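Local structure of Pab-dependent poly(a)-specific ribonuclease subunit PAN2 (4CZX) at residues Leu79-Lys83 and Gly84-Leu88. The protein forms, with Pan3, the poly(A)-nuclease complex that probably shortens mRNA poly(A) tails, this chain being the N-terminal WD40 domain of its catalytic subunit. Numbering follows the deposited sequence. Where two conformers were deposited one is given.
Sequences LFVDK and GVIFL
Leu79 and Ile86 face each other as an antiparallel hydrogen-bonded pair, in a hairpin that satisfies much of its own backbone and draws on a side chain at the turn. Leu79 N gives its hydrogen to Ile86 O at 2.8 Å, and Ile86 N returns one to Leu79 O at 2.7 Å. Nearer the turn, Val81 N reaches Gly84 O at 3.1 Å. The bond closing the loop, from Gly84 N to Val81 O, is long and bent (3.4 Å, 127° at the hydrogen) and counts as weak; Val81 O also accepts from the guanidinium NH2 of Arg98, whose NH1 makes a weak bond to Asp82 O.

Phe80 and Val85, the non-hydrogen-bonded pair, lie side by side on one face of the sheet. With CG1 of Val85 anti to the backbone N (chi1 -177°), both methyls lie against CD1 and CE1 of Phe80, CG1 coming within 3.7 Å of CE1. That same methyl lies over one face of the Phe87 ring, offset toward its rim. Backbone bonds from Val85 to Ala96 and from Phe87 to Tyr94 join the next strand.

The arrangement is a two-residue beta-hairpin with a type I turn at Asp82-Lys83, joining strands 77-80 and 85-88 of a four-stranded WD40 propeller blade.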
ATOM      1  N   LEU A  79       6.362 -25.296 -20.669  1.00 22.56           N
ATOM      2  CA  LEU A  79       6.967 -25.741 -21.932  1.00 22.41           C
ATOM      3  C   LEU A  79       8.081 -24.770 -22.292  1.00 24.49           C
ATOM      4  O   LEU A  79       8.051 -23.609 -21.871  1.00 24.07           O
ATOM      5  CB  LEU A  79       5.955 -25.813 -23.076  1.00 27.03           C
ATOM      6  CG  LEU A  79       4.976 -26.991 -23.165  1.00 33.25           C
ATOM      7  CD1 LEU A  79       4.097 -26.798 -24.388  1.00 27.57           C
ATOM      8  CD2 LEU A  79       5.706 -28.330 -23.225  1.00 29.14           C
ATOM      9  N   PHE A  80       9.049 -25.245 -23.071  1.00 22.81           N
ATOM     10  CA  PHE A  80      10.249 -24.475 -23.358  1.00 26.80           C
ATOM     11  C   PHE A  80      10.532 -24.330 -24.842  1.00 29.54           C
ATOM     12  O   PHE A  80      10.505 -25.321 -25.591  1.00 27.29           O
ATOM     13  CB  PHE A  80      11.454 -25.127 -22.675  1.00 26.31           C
ATOM     14  CG  PHE A  80      11.255 -25.337 -21.216  1.00 24.64           C
ATOM     15  CD1 PHE A  80      11.427 -24.284 -20.327  1.00 26.13           C
ATOM     16  CD2 PHE A  80      10.845 -26.574 -20.726  1.00 26.00           C
ATOM     17  CE1 PHE A  80      11.206 -24.459 -18.966  1.00 24.41           C
ATOM     18  CE2 PHE A  80      10.633 -26.761 -19.371  1.00 26.72           C
ATOM     19  CZ  PHE A  80      10.817 -25.703 -18.488  1.00 27.10           C
ATOM     20  N   VAL A  81      10.816 -23.091 -25.256  1.00 25.26           N
ATOM     21  CA  VAL A  81      11.260 -22.791 -26.617  1.00 31.10           C
ATOM     22  C   VAL A  81      12.456 -21.845 -26.565  1.00 30.57           C
ATOM     23  O   VAL A  81      12.844 -21.386 -25.491  1.00 26.06           O
ATOM     24  CB  VAL A  81      10.136 -22.169 -27.470  1.00 32.22           C
ATOM     25  CG1 VAL A  81       8.900 -23.091 -27.472  1.00 27.98           C
ATOM     26  CG2 VAL A  81       9.765 -20.802 -26.950  1.00 31.79           C
ATOM     27  N   ASP A  82      13.060 -21.571 -27.717  1.00 27.52           N
ATOM     28  CA  ASP A  82      14.247 -20.723 -27.742  1.00 31.08           C
ATOM     29  C   ASP A  82      14.013 -19.345 -27.113  1.00 34.31           C
ATOM     30  O   ASP A  82      14.832 -18.881 -26.323  1.00 33.26           O
ATOM     31  CB  ASP A  82      14.754 -20.570 -29.179  1.00 36.65           C
ATOM     32  CG  ASP A  82      15.375 -21.850 -29.709  1.00 59.00           C
ATOM     33  OD1 ASP A  82      15.744 -22.717 -28.885  1.00 61.95           O
ATOM     34  OD2 ASP A  82      15.495 -21.995 -30.943  1.00 67.37           O
ATOM     35  N   LYS A  83      12.890 -18.709 -27.435  1.00 30.10           N
ATOM     36  CA  LYS A  83      12.644 -17.334 -26.976  1.00 35.40           C
ATOM     37  C   LYS A  83      12.318 -17.229 -25.486  1.00 37.50           C
ATOM     38  O   LYS A  83      12.588 -16.205 -24.854  1.00 32.28           O
ATOM     39  CB  LYS A  83      11.506 -16.704 -27.781  1.00 42.49           C
ATOM     40  CG  LYS A  83      11.893 -16.254 -29.190  1.00 51.21           C
ATOM     41  CD  LYS A  83      10.654 -16.217 -30.075  1.00 64.15           C
ATOM     42  CE  LYS A  83      10.778 -15.232 -31.230  1.00 72.03           C
ATOM     43  NZ  LYS A  83       9.501 -15.181 -32.012  1.00 73.59           N
ATOM     44  N   GLY A  84      11.721 -18.269 -24.918  1.00 33.38           N
ATOM     45  CA  GLY A  84      11.380 -18.220 -23.510  1.00 29.55           C
ATOM     46  C   GLY A  84      10.598 -19.416 -23.013  1.00 26.38           C
ATOM     47  O   GLY A  84      10.602 -20.480 -23.632  1.00 28.61           O
ATOM     48  N   VAL A  85       9.924 -19.224 -21.886  1.00 23.98           N
ATOM     49  CA  VAL A  85       9.193 -20.296 -21.234  1.00 21.36           C
ATOM     50  C   VAL A  85       7.703 -20.052 -21.362  1.00 26.02           C
ATOM     51  O   VAL A  85       7.237 -18.922 -21.186  1.00 24.33           O
ATOM     52  CB  VAL A  85       9.563 -20.397 -19.748  1.00 24.51           C
ATOM     53  CG1 VAL A  85       8.815 -21.600 -19.073  1.00 23.25           C
ATOM     54  CG2 VAL A  85      11.077 -20.499 -19.596  1.00 24.81           C
ATOM     55  N   ILE A  86       6.954 -21.112 -21.654  1.00 22.37           N
ATOM     56  CA  ILE A  86       5.500 -21.033 -21.673  1.00 23.02           C
ATOM     57  C   ILE A  86       4.937 -21.648 -20.390  1.00 23.85           C
ATOM     58  O   ILE A  86       5.357 -22.729 -19.957  1.00 22.76           O
ATOM     59  CB  ILE A  86       4.908 -21.725 -22.911  1.00 25.83           C
ATOM     60  CG1 ILE A  86       5.674 -21.292 -24.172  1.00 28.99           C
ATOM     61  CG2 ILE A  86       3.418 -21.411 -23.058  1.00 21.98           C
ATOM     62  CD1 ILE A  86       5.195 -21.969 -25.425  1.00 27.66           C
ATOM     63  N   PHE A  87       4.022 -20.915 -19.773  1.00 21.61           N
ATOM     64  CA  PHE A  87       3.441 -21.274 -18.474  1.00 24.96           C
ATOM     65  C   PHE A  87       1.936 -21.455 -18.616  1.00 23.47           C
ATOM     66  O   PHE A  87       1.260 -20.588 -19.178  1.00 23.69           O
ATOM     67  CB  PHE A  87       3.716 -20.182 -17.431  1.00 22.41           C
ATOM     68  CG  PHE A  87       5.165 -19.764 -17.325  1.00 25.10           C
ATOM     69  CD1 PHE A  87       5.667 -18.710 -18.095  1.00 23.56           C
ATOM     70  CD2 PHE A  87       6.001 -20.379 -16.407  1.00 21.75           C
ATOM     71  CE1 PHE A  87       7.013 -18.298 -17.977  1.00 25.39           C
ATOM     72  CE2 PHE A  87       7.322 -19.987 -16.268  1.00 20.95           C
ATOM     73  CZ  PHE A  87       7.844 -18.940 -17.057  1.00 24.21           C
ATOM     74  N   LEU A  88       1.399 -22.553 -18.089  1.00 20.95           N
ATOM     75  CA  LEU A  88      -0.036 -22.795 -18.181  0.70 22.91           C
ATOM     76  C   LEU A  88      -0.704 -22.732 -16.807  1.00 22.64           C
ATOM     77  O   LEU A  88      -0.251 -23.358 -15.852  1.00 22.92           O
ATOM     78  CB  LEU A  88      -0.339 -24.165 -18.825  0.70 23.54           C
ATOM     79  CG  LEU A  88      -1.832 -24.399 -19.118  0.70 19.22           C
ATOM     80  CD1 LEU A  88      -2.013 -25.178 -20.410  0.70 30.86           C
ATOM     81  CD2 LEU A  88      -2.564 -25.142 -17.982  0.70 28.13           C
TER